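Local structure of aminotransferase, class III (Thermomicrobium roseum, 6IO1) at residues 227-239 with 372-384. The protein probably transfers amino groups between amines and keto compounds as a thermostable, (S)-enantioselective omega-transaminase dependent on pyridoxal 5'-phosphate. Sequence-based numbering, arbitrary orientation.
With PMP (4'-deoxy-4'-aminopyridoxal-5'-phosphate), chain C.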
ATOM      1  N   GLU B 227       3.941  17.995   5.594  1.00 14.18           N
ATOM      2  CA  GLU B 227       2.503  18.215   5.674  1.00 15.31           C
ATOM      3  C   GLU B 227       2.220  19.696   5.905  1.00 15.94           C
ATOM      4  O   GLU B 227       2.965  20.358   6.634  1.00 17.40           O
ATOM      5  CB  GLU B 227       1.893  17.402   6.812  1.00 17.57           C
ATOM      6  CG  GLU B 227       2.298  15.935   6.838  1.00 18.15           C
ATOM      7  CD  GLU B 227       2.299  15.356   8.243  1.00 19.86           C
ATOM      8  OE1 GLU B 227       1.210  15.012   8.749  1.00 21.48           O
ATOM      9  OE2 GLU B 227       3.390  15.245   8.842  1.00 21.01           O
ATOM     10  N   PRO B 228       1.174  20.253   5.288  1.00 15.47           N
ATOM     11  CA  PRO B 228       0.831  21.655   5.591  1.00 17.32           C
ATOM     12  C   PRO B 228       0.567  21.866   7.069  1.00 16.79           C
ATOM     13  O   PRO B 228       1.085  22.816   7.671  1.00 20.21           O
ATOM     14  CB  PRO B 228      -0.419  21.902   4.733  1.00 17.87           C
ATOM     15  CG  PRO B 228      -0.351  20.878   3.647  1.00 17.44           C
ATOM     16  CD  PRO B 228       0.295  19.673   4.261  1.00 16.89           C
ATOM     17  N   VAL B 229      -0.230  20.990   7.674  1.00 16.94           N
ATOM     18  CA  VAL B 229      -0.365  20.891   9.120  1.00 17.92           C
ATOM     19  C   VAL B 229      -0.002  19.465   9.505  1.00 20.55           C
ATOM     20  O   VAL B 229      -0.648  18.513   9.050  1.00 18.82           O
ATOM     21  CB  VAL B 229      -1.785  21.242   9.593  1.00 21.37           C
ATOM     22  CG1 VAL B 229      -1.913  21.023  11.093  1.00 19.43           C
ATOM     23  CG2 VAL B 229      -2.129  22.675   9.225  1.00 18.83           C
ATOM     24  N   GLN B 230       1.035  19.316  10.326  1.00 20.47           N
ATOM     25  CA  GLN B 230       1.432  17.987  10.774  1.00 20.39           C
ATOM     26  C   GLN B 230       0.298  17.375  11.583  1.00 21.27           C
ATOM     27  O   GLN B 230      -0.250  18.017  12.480  1.00 23.56           O
ATOM     28  CB  GLN B 230       2.711  18.068  11.607  1.00 19.94           C
ATOM     29  CG  GLN B 230       3.950  18.429  10.798  1.00 20.84           C
ATOM     30  CD  GLN B 230       5.138  18.792  11.668  1.00 21.82           C
ATOM     31  OE1 GLN B 230       5.066  19.703  12.491  1.00 22.29           O
ATOM     32  NE2 GLN B 230       6.244  18.079  11.484  1.00 23.01           N
ATOM     33  N   GLY B 231      -0.071  16.141  11.255  1.00 19.72           N
ATOM     34  CA  GLY B 231      -1.246  15.544  11.861  1.00 19.95           C
ATOM     35  C   GLY B 231      -0.959  14.527  12.944  1.00 22.47           C
ATOM     36  O   GLY B 231      -1.291  14.747  14.113  1.00 24.39           O
ATOM     37  N   ALA B 232      -0.343  13.404  12.569  1.00 24.75           N
ATOM     38  CA  ALA B 232      -0.042  12.370  13.550  1.00 27.88           C
ATOM     39  C   ALA B 232       1.011  12.834  14.547  1.00 30.11           C
ATOM     40  O   ALA B 232       1.008  12.392  15.702  1.00 30.32           O
ATOM     41  CB  ALA B 232       0.413  11.092  12.848  1.00 26.99           C
ATOM     42  N   GLY B 233       1.920  13.711  14.119  1.00 25.40           N
ATOM     43  CA  GLY B 233       2.947  14.218  15.010  1.00 25.56           C
ATOM     44  C   GLY B 233       2.418  15.041  16.166  1.00 27.70           C
ATOM     45  O   GLY B 233       3.138  15.244  17.149  1.00 30.33           O
ATOM     46  N   GLY B 234       1.181  15.528  16.073  1.00 25.39           N
ATOM     47  CA  GLY B 234       0.611  16.288  17.168  1.00 24.83           C
ATOM     48  C   GLY B 234      -0.122  17.557  16.779  1.00 23.65           C
ATOM     49  O   GLY B 234      -0.155  18.510  17.564  1.00 25.19           O
ATOM     50  N   VAL B 235      -0.731  17.569  15.590  1.00 21.47           N
ATOM     51  CA  VAL B 235      -1.500  18.706  15.085  1.00 22.34           C
ATOM     52  C   VAL B 235      -0.685  19.980  15.276  1.00 22.25           C
ATOM     53  O   VAL B 235      -1.079  20.883  16.020  1.00 24.29           O
ATOM     54  CB  VAL B 235      -2.882  18.802  15.759  1.00 23.16           C
ATOM     55  CG1 VAL B 235      -3.746  19.862  15.078  1.00 22.17           C
ATOM     56  CG2 VAL B 235      -3.580  17.455  15.709  1.00 20.86           C
ATOM     57  N   VAL B 236       0.472  20.045  14.627  1.00 20.53           N
ATOM     58  CA  VAL B 236       1.351  21.202  14.732  1.00 22.99           C
ATOM     59  C   VAL B 236       0.942  22.192  13.650  1.00 20.77           C
ATOM     60  O   VAL B 236       1.235  21.993  12.468  1.00 20.81           O
ATOM     61  CB  VAL B 236       2.825  20.806  14.599  1.00 23.26           C
ATOM     62  CG1 VAL B 236       3.719  22.023  14.778  1.00 23.02           C
ATOM     63  CG2 VAL B 236       3.175  19.729  15.613  1.00 23.55           C
ATOM     64  N   VAL B 237       0.269  23.262  14.055  1.00 22.51           N
ATOM     65  CA  VAL B 237      -0.137  24.313  13.130  1.00 22.63           C
ATOM     66  C   VAL B 237       1.049  25.252  12.951  1.00 22.30           C
ATOM     67  O   VAL B 237       1.541  25.820  13.935  1.00 23.91           O
ATOM     68  CB  VAL B 237      -1.380  25.062  13.635  1.00 23.91           C
ATOM     69  CG1 VAL B 237      -1.839  26.083  12.607  1.00 27.27           C
ATOM     70  CG2 VAL B 237      -2.497  24.078  13.952  1.00 23.21           C
ATOM     71  N   PRO B 238       1.542  25.439  11.730  1.00 21.64           N
ATOM     72  CA  PRO B 238       2.740  26.249  11.534  1.00 22.83           C
ATOM     73  C   PRO B 238       2.444  27.713  11.800  1.00 23.36           C
ATOM     74  O   PRO B 238       1.288  28.150  11.694  1.00 25.07           O
ATOM     75  CB  PRO B 238       3.086  26.009  10.057  1.00 21.53           C
ATOM     76  CG  PRO B 238       1.766  25.731   9.423  1.00 22.33           C
ATOM     77  CD  PRO B 238       0.981  24.960  10.454  1.00 22.11           C
ATOM     78  N   PRO B 239       3.453  28.501  12.158  1.00 24.54           N
ATOM     79  CA  PRO B 239       3.218  29.929  12.374  1.00 27.37           C
ATOM     80  C   PRO B 239       2.910  30.622  11.056  1.00 27.40           C
ATOM     81  O   PRO B 239       3.230  30.130   9.972  1.00 24.17           O
ATOM     82  CB  PRO B 239       4.540  30.423  12.972  1.00 28.28           C
ATOM     83  CG  PRO B 239       5.557  29.461  12.463  1.00 26.12           C
ATOM     84  CD  PRO B 239       4.861  28.130  12.382  1.00 23.84           C
ATOM     85  N   GLU B 372      -2.247  23.364  26.050  1.00 25.86           N
ATOM     86  CA  GLU B 372      -2.637  24.148  24.886  1.00 27.79           C
ATOM     87  C   GLU B 372      -3.681  23.392  24.077  1.00 25.32           C
ATOM     88  O   GLU B 372      -3.592  22.173  23.909  1.00 24.53           O
ATOM     89  CB  GLU B 372      -1.429  24.473  23.997  1.00 29.17           C
ATOM     90  CG  GLU B 372      -1.796  25.185  22.701  1.00 30.41           C
ATOM     91  CD  GLU B 372      -0.594  25.521  21.848  1.00 31.03           C
ATOM     92  OE1 GLU B 372      -0.163  24.651  21.069  1.00 30.25           O
ATOM     93  OE2 GLU B 372      -0.083  26.656  21.950  1.00 35.66           O
ATOM     94  N   VAL B 373      -4.656  24.131  23.558  1.00 23.27           N
ATOM     95  CA  VAL B 373      -5.619  23.612  22.594  1.00 22.96           C
ATOM     96  C   VAL B 373      -5.332  24.284  21.260  1.00 24.97           C
ATOM     97  O   VAL B 373      -5.345  25.518  21.165  1.00 26.36           O
ATOM     98  CB  VAL B 373      -7.065  23.865  23.041  1.00 22.03           C
ATOM     99  CG1 VAL B 373      -8.038  23.426  21.958  1.00 23.46           C
ATOM    100  CG2 VAL B 373      -7.350  23.143  24.349  1.00 21.99           C
ATOM    101  N   ARG B 374      -5.067  23.481  20.231  1.00 21.50           N
ATOM    102  CA  ARG B 374      -4.726  24.024  18.925  1.00 22.31           C
ATOM    103  C   ARG B 374      -5.494  23.273  17.849  1.00 23.02           C
ATOM    104  O   ARG B 374      -5.925  22.138  18.053  1.00 22.67           O
ATOM    105  CB  ARG B 374      -3.216  23.956  18.655  1.00 25.33           C
ATOM    106  CG  ARG B 374      -2.611  22.567  18.764  1.00 25.78           C
ATOM    107  CD  ARG B 374      -1.105  22.626  18.572  1.00 25.25           C
ATOM    108  NE  ARG B 374      -0.471  21.321  18.743  1.00 22.95           N
ATOM    109  CZ  ARG B 374      -0.023  20.853  19.905  1.00 26.22           C
ATOM    110  NH1 ARG B 374      -0.131  21.590  21.003  1.00 25.99           N
ATOM    111  NH2 ARG B 374       0.542  19.656  19.967  1.00 25.42           N
ATOM    112  N   GLY B 375      -5.701  23.931  16.716  1.00 22.02           N
ATOM    113  CA  GLY B 375      -6.402  23.285  15.627  1.00 21.90           C
ATOM    114  C   GLY B 375      -6.384  24.109  14.363  1.00 22.51           C
ATOM    115  O   GLY B 375      -6.219  25.333  14.391  1.00 22.77           O
ATOM    116  N   LYS B 376      -6.559  23.406  13.248  1.00 19.33           N
ATOM    117  CA  LYS B 376      -6.762  24.004  11.936  1.00 20.70           C
ATOM    118  C   LYS B 376      -7.865  23.224  11.239  1.00 20.59           C
ATOM    119  O   LYS B 376      -7.756  22.003  11.081  1.00 20.98           O
ATOM    120  CB  LYS B 376      -5.479  23.990  11.104  1.00 19.77           C
ATOM    121  CG  LYS B 376      -5.636  24.650   9.747  1.00 21.72           C
ATOM    122  CD  LYS B 376      -5.987  26.120   9.884  1.00 26.18           C
ATOM    123  CE  LYS B 376      -6.175  26.765   8.522  1.00 25.47           C
ATOM    124  NZ  LYS B 376      -6.701  28.154   8.633  1.00 34.60           N
ATOM    125  N   GLY B 377      -8.930  23.921  10.852  1.00 19.83           N
ATOM    126  CA  GLY B 377     -10.059  23.234  10.251  1.00 21.01           C
ATOM    127  C   GLY B 377     -10.617  22.231  11.236  1.00 20.81           C
ATOM    128  O   GLY B 377     -10.850  22.543  12.409  1.00 21.66           O
ATOM    129  N   LEU B 378     -10.802  20.999  10.777  1.00 19.14           N
ATOM    130  CA  LEU B 378     -11.323  19.939  11.628  1.00 18.22           C
ATOM    131  C   LEU B 378     -10.226  19.141  12.323  1.00 22.02           C
ATOM    132  O   LEU B 378     -10.531  18.141  12.982  1.00 30.50           O
ATOM    133  CB  LEU B 378     -12.222  19.008  10.817  1.00 18.42           C
ATOM    134  CG  LEU B 378     -13.682  19.462  10.795  1.00 18.21           C
ATOM    135  CD1 LEU B 378     -14.544  18.419  10.133  1.00 19.20           C
ATOM    136  CD2 LEU B 378     -14.178  19.752  12.204  1.00 19.45           C
ATOM    137  N   MET B 379      -8.965  19.551  12.191  1.00 18.70           N
ATOM    138  CA  MET B 379      -7.868  18.909  12.904  1.00 16.84           C
ATOM    139  C   MET B 379      -7.666  19.630  14.230  1.00 18.91           C
ATOM    140  O   MET B 379      -7.320  20.815  14.241  1.00 17.59           O
ATOM    141  CB  MET B 379      -6.586  18.947  12.073  1.00 17.62           C
ATOM    142  CG  MET B 379      -6.736  18.404  10.664  1.00 18.09           C
ATOM    143  SD  MET B 379      -5.264  18.664   9.657  1.00 21.93           S
ATOM    144  CE  MET B 379      -4.005  17.938  10.703  1.00 19.34           C
ATOM    145  N   LEU B 380      -7.880  18.934  15.349  1.00 18.78           N
ATOM    146  CA  LEU B 380      -7.785  19.590  16.647  1.00 17.90           C
ATOM    147  C   LEU B 380      -7.035  18.708  17.634  1.00 20.34           C
ATOM    148  O   LEU B 380      -7.065  17.479  17.542  1.00 20.33           O
ATOM    149  CB  LEU B 380      -9.174  19.939  17.202  1.00 17.85           C
ATOM    150  CG  LEU B 380     -10.014  20.887  16.343  1.00 19.30           C
ATOM    151  CD1 LEU B 380     -11.156  20.140  15.669  1.00 19.55           C
ATOM    152  CD2 LEU B 380     -10.538  22.054  17.164  1.00 21.29           C
ATOM    153  N   LEU B 381      -6.363  19.356  18.588  1.00 19.86           N
ATOM    154  CA  LEU B 381      -5.607  18.658  19.616  1.00 20.29           C
ATOM    155  C   LEU B 381      -5.680  19.420  20.931  1.00 21.37           C
ATOM    156  O   LEU B 381      -5.548  20.651  20.966  1.00 21.71           O
ATOM    157  CB  LEU B 381      -4.140  18.469  19.207  1.00 20.38           C
ATOM    158  CG  LEU B 381      -3.311  17.506  20.065  1.00 22.74           C
ATOM    159  CD1 LEU B 381      -2.346  16.725  19.201  1.00 21.01           C
ATOM    160  CD2 LEU B 381      -2.552  18.241  21.159  1.00 24.47           C
ATOM    161  N   VAL B 382      -5.896  18.665  22.005  1.00 19.40           N
ATOM    162  CA  VAL B 382      -5.812  19.130  23.383  1.00 21.96           C
ATOM    163  C   VAL B 382      -4.569  18.491  23.986  1.00 21.34           C
ATOM    164  O   VAL B 382      -4.543  17.273  24.215  1.00 23.14           O
ATOM    165  CB  VAL B 382      -7.067  18.760  24.186  1.00 20.32           C
ATOM    166  CG1 VAL B 382      -6.925  19.208  25.635  1.00 20.08           C
ATOM    167  CG2 VAL B 382      -8.312  19.355  23.547  1.00 22.51           C
ATOM    168  N   GLU B 383      -3.528  19.294  24.210  1.00 20.94           N
ATOM    169  CA  GLU B 383      -2.283  18.821  24.798  1.00 23.28           C
ATOM    170  C   GLU B 383      -2.401  18.856  26.316  1.00 23.30           C
ATOM    171  O   GLU B 383      -2.664  19.912  26.900  1.00 23.12           O
ATOM    172  CB  GLU B 383      -1.104  19.674  24.331  1.00 24.42           C
ATOM    173  CG  GLU B 383       0.221  19.296  24.975  1.00 24.74           C
ATOM    174  CD  GLU B 383       1.418  19.797  24.193  1.00 24.97           C
ATOM    175  OE1 GLU B 383       1.235  20.248  23.042  1.00 24.90           O
ATOM    176  OE2 GLU B 383       2.546  19.735  24.727  1.00 27.37           O
ATOM    177  N   VAL B 384      -2.205  17.703  26.951  1.00 24.60           N
ATOM    178  CA  VAL B 384      -2.376  17.551  28.390  1.00 23.52           C
ATOM    179  C   VAL B 384      -1.009  17.594  29.059  1.00 21.93           C
ATOM    180  O   VAL B 384      -0.061  16.945  28.601  1.00 21.25           O
ATOM    181  CB  VAL B 384      -3.114  16.243  28.722  1.00 22.75           C
ATOM    182  CG1 VAL B 384      -3.088  15.976  30.219  1.00 27.05           C
ATOM    183  CG2 VAL B 384      -4.546  16.304  28.211  1.00 21.97           C
TER
HETATM  184  N1  PMP C 701       0.945  10.522   5.245  1.00 22.95           N
HETATM  185  C2  PMP C 701       0.313  11.114   6.257  1.00 24.34           C
HETATM  186  C2A PMP C 701       0.289  12.609   6.320  1.00 22.32           C
HETATM  187  C3  PMP C 701      -0.319  10.351   7.247  1.00 27.63           C
HETATM  188  O3  PMP C 701      -0.959  10.985   8.271  1.00 29.66           O
HETATM  189  C4  PMP C 701      -0.289   8.955   7.173  1.00 26.30           C
HETATM  190  C4A PMP C 701      -0.963   8.113   8.228  1.00 30.35           C
HETATM  191  N4A PMP C 701      -2.117   8.786   8.832  1.00 29.03           N
HETATM  192  C5  PMP C 701       0.382   8.352   6.099  1.00 26.04           C
HETATM  193  C6  PMP C 701       0.979   9.182   5.169  1.00 22.90           C
HETATM  194  C5A PMP C 701       0.452   6.861   5.967  1.00 26.23           C
HETATM  195  O4P PMP C 701      -0.693   6.357   5.210  1.00 29.08           O
HETATM  196  P   PMP C 701      -0.952   4.774   5.023  1.00 26.56           P
HETATM  197  O1P PMP C 701      -2.200   4.658   4.170  1.00 23.74           O
HETATM  198  O2P PMP C 701       0.285   4.227   4.338  1.00 19.81           O
HETATM  199  O3P PMP C 701      -1.141   4.224   6.424  1.00 26.07           O
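The guanidinium of R374 reaches from the edge strand 370-376 to two successive carbonyls of the loop 227-239. R374 NH2 meets G234 O at 2.8 Å, within the carbonyl plane, while R374 NE is a bent, bifurcated donor shared between G234 O (3.1 Å) and V235 O (2.8 Å), the latter met from above its carbonyl plane. Both oxygens lie near the guanidinium plane, and G234 O is gripped side-on by NE and NH2. CG of R374 stands between its backbone N and carbonyl carbon (chi1 56°), and from there the chain runs extended to NE. L381 CD2 lies over one guanidinium face, toward its rim, and L381 CD1 touches G234 O. Next to this polar cluster V235 points at the hairpin of strands 370-376 and 379-384, closed by a type II' turn from K376 to M379; V235 CG2 packs on L381 CB (3.7 Å). Farther along, V229 CG1 and M379 CE meet tip to tip at 3.7 Å, and V237 CG2 lies over G375.

In the second shell, E383 OE1 takes R374 NH1 (2.8 Å) and R374 NH2 end-on, and E372 OE1 forms a further salt bridge with R374 NH1; R191 and Y188 hold the E383 carboxylate in turn. G231 N bonds E227 OE1, whose carboxylate lies beside the PMP methyl C2A. The two acids probably offset the arginine's charge and help fix its rotation, so that R374 can tie the cofactor-pocket loop to the sheet through main-chain oxygens.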